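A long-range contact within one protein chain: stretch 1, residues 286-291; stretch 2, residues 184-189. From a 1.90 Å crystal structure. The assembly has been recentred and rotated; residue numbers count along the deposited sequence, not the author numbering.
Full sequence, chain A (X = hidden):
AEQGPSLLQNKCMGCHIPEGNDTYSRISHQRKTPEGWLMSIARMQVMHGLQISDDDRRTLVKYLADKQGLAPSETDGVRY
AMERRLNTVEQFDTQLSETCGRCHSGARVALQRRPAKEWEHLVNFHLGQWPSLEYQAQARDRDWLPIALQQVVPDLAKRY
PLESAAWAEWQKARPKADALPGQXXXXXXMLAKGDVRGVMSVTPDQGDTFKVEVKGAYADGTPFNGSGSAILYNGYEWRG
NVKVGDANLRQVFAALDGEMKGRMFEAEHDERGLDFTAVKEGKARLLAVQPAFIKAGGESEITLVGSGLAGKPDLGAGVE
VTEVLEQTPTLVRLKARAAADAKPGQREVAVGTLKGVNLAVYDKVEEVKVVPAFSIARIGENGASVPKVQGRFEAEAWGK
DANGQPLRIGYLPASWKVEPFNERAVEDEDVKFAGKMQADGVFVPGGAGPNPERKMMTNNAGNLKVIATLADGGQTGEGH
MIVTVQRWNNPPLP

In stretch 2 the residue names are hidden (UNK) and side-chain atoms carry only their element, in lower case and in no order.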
# COMPACT_ATOMS: atom_id res chain seq x y z
N LEU A 286 9.31 18.64 35.77
CA LEU A 286 10.18 19.48 34.96
C LEU A 286 10.16 18.80 33.59
O LEU A 286 10.84 17.79 33.38
CB LEU A 286 11.58 19.52 35.56
CG LEU A 286 12.60 20.51 35.00
CD1 LEU A 286 11.99 21.89 34.82
CD2 LEU A 286 13.79 20.56 35.95
N LEU A 287 9.32 19.33 32.70
CA LEU A 287 9.13 18.80 31.35
C LEU A 287 10.30 18.85 30.38
O LEU A 287 10.71 17.81 29.85
CB LEU A 287 7.93 19.47 30.68
CG LEU A 287 6.52 18.99 31.01
CD1 LEU A 287 5.56 19.65 30.04
CD2 LEU A 287 6.45 17.47 30.87
N ALA A 288 10.80 20.05 30.10
CA ALA A 288 11.89 20.20 29.14
C ALA A 288 12.69 21.50 29.26
O ALA A 288 12.30 22.43 29.97
CB ALA A 288 11.34 20.06 27.73
N VAL A 289 13.84 21.53 28.59
CA VAL A 289 14.72 22.68 28.52
C VAL A 289 14.64 23.03 27.04
O VAL A 289 14.74 22.14 26.20
CB VAL A 289 16.20 22.31 28.85
CG1 VAL A 289 17.03 23.56 29.08
CG2 VAL A 289 16.28 21.40 30.04
N GLN A 290 14.41 24.30 26.71
CA GLN A 290 14.31 24.70 25.32
C GLN A 290 15.13 25.96 25.06
O GLN A 290 14.74 27.05 25.46
CB GLN A 290 12.84 24.97 24.95
CG GLN A 290 11.88 23.83 25.29
CD GLN A 290 10.46 24.08 24.80
OE1 GLN A 290 10.08 25.21 24.53
NE2 GLN A 290 9.68 23.01 24.66
N PRO A 291 16.27 25.84 24.35
CA PRO A 291 16.88 24.64 23.76
C PRO A 291 17.49 23.74 24.81
O PRO A 291 17.66 24.14 25.96
CB PRO A 291 18.00 25.22 22.89
CG PRO A 291 17.56 26.63 22.63
CD PRO A 291 17.03 27.04 23.96
N UNK A 184 -2.92 22.10 32.14
CA UNK A 184 -1.90 21.15 31.72
C UNK A 184 -0.74 21.83 31.02
O UNK A 184 -0.88 22.32 29.91
c UNK A 184 -4.37 15.84 32.61
c UNK A 184 -4.30 17.19 32.25
c UNK A 184 -3.27 15.05 32.37
n UNK A 184 -5.22 18.19 32.36
c UNK A 184 -4.69 19.35 31.86
c UNK A 184 -2.11 15.58 31.79
c UNK A 184 -3.42 19.13 31.42
c UNK A 184 -2.03 16.92 31.43
c UNK A 184 -3.14 17.75 31.66
c UNK A 184 -2.51 20.12 30.77
N UNK A 185 0.42 21.84 31.67
CA UNK A 185 1.61 22.44 31.07
C UNK A 185 2.12 21.48 30.01
O UNK A 185 2.30 20.29 30.27
c UNK A 185 2.69 22.65 32.13
N UNK A 186 2.33 21.98 28.79
CA UNK A 186 2.82 21.11 27.73
C UNK A 186 4.11 21.59 27.05
O UNK A 186 4.46 22.78 27.06
c UNK A 186 2.14 22.26 24.67
c UNK A 186 -0.07 23.84 25.24
c UNK A 186 0.28 22.78 26.08
c UNK A 186 1.81 23.33 23.83
c UNK A 186 1.38 21.98 25.80
c UNK A 186 0.71 24.12 24.12
c UNK A 186 1.73 20.81 26.69
N UNK A 187 4.79 20.62 26.45
CA UNK A 187 6.03 20.84 25.73
C UNK A 187 5.96 19.91 24.53
O UNK A 187 5.38 18.83 24.60
c UNK A 187 7.22 20.48 26.60
o UNK A 187 8.43 20.70 25.91
N UNK A 188 6.54 20.34 23.42
CA UNK A 188 6.53 19.53 22.22
C UNK A 188 7.50 20.04 21.19
O UNK A 188 8.14 21.07 21.38
N UNK A 189 7.60 19.31 20.08
CA UNK A 189 8.51 19.69 19.01
C UNK A 189 7.96 19.28 17.65
O UNK A 189 7.54 18.15 17.45
n UNK A 189 12.51 20.40 17.07
c UNK A 189 11.96 19.49 16.29
c UNK A 189 9.87 19.02 19.21
c UNK A 189 11.87 20.39 18.29
n UNK A 189 10.98 18.90 16.96
c UNK A 189 10.90 19.45 18.22

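Position 184 carries ten side-chain atoms: one carbon leading into fused five- and six-membered rings that together hold eight carbons and one nitrogen. A bicyclic system with a single ring nitrogen is an indole, so the residue is Trp184. CB of Trp184 is its nearest side-chain atom, 8.1 Å from CD1 of Leu287, so the assignment rests on ring composition alone.

Position 185 has a single side-chain carbon and nothing beyond it, which identifies Ala185. Its CA-to-CB bond points toward stretch 1, yet the closest contact is made by its backbone: the carbonyl O of Ala185 lies 3.3 Å from CD1 of Leu287. CB of Ala185 stays 4.6 Å from CD1 of Leu287.

At position 186 one carbon leads to a ring of six carbons, with no heteroatom at the ring's far end. A phenyl group without a hydroxyl is that of Phe186. Its CA-to-CB bond points away from stretch 1, chi1 is 72° (p), and the contact again falls to the backbone, with the carbonyl C of Phe186 3.8 Å from CD1 of Leu287.

Position 187 shows one carbon followed by one oxygen, unbranched. A cysteine would end in sulfur and a threonine would carry a further carbon, so this is Ser187. With chi1 at -180° (t), its OG lies 3.5 Å from CB of Ala288 and 2.9 Å from NE2 of Gln290. Its CB is 3.9 Å from CD1 of Leu287.

Position 188 has backbone atoms only and is therefore Gly188. An ideal CB here would point away and find nothing of stretch 1 within 5.5 Å. The carbonyl O of Gly188 is 4.1 Å from NE2 of Gln290.

Position 189 has one carbon and then a five-membered ring of three carbons and two nitrogens, an imidazole, which gives His189. Its CA-to-CB bond points sideways, and CB of His189, its nearest side-chain atom, remains 6.8 Å from NE2 of Gln290.

The contact is compact, burying 207 Å² in total, and centres on Ser187, whose CA pairs with that of Leu287 at 6.7 Å. The strand axes approach to 7.1 Å with their directions 43° apart. Leu287, with chi1 at -80° (m) and chi2 at -171° (t), brings CD1 against the backbone from Ala185 to Ser187, while Gln290 reaches the serine hydroxyl with its amide. Leu287, Ala288 and Gln290 all direct CA-to-CB toward stretch 2, whereas Val289 points away.

Stretch 2 (184-189) WAFSGH
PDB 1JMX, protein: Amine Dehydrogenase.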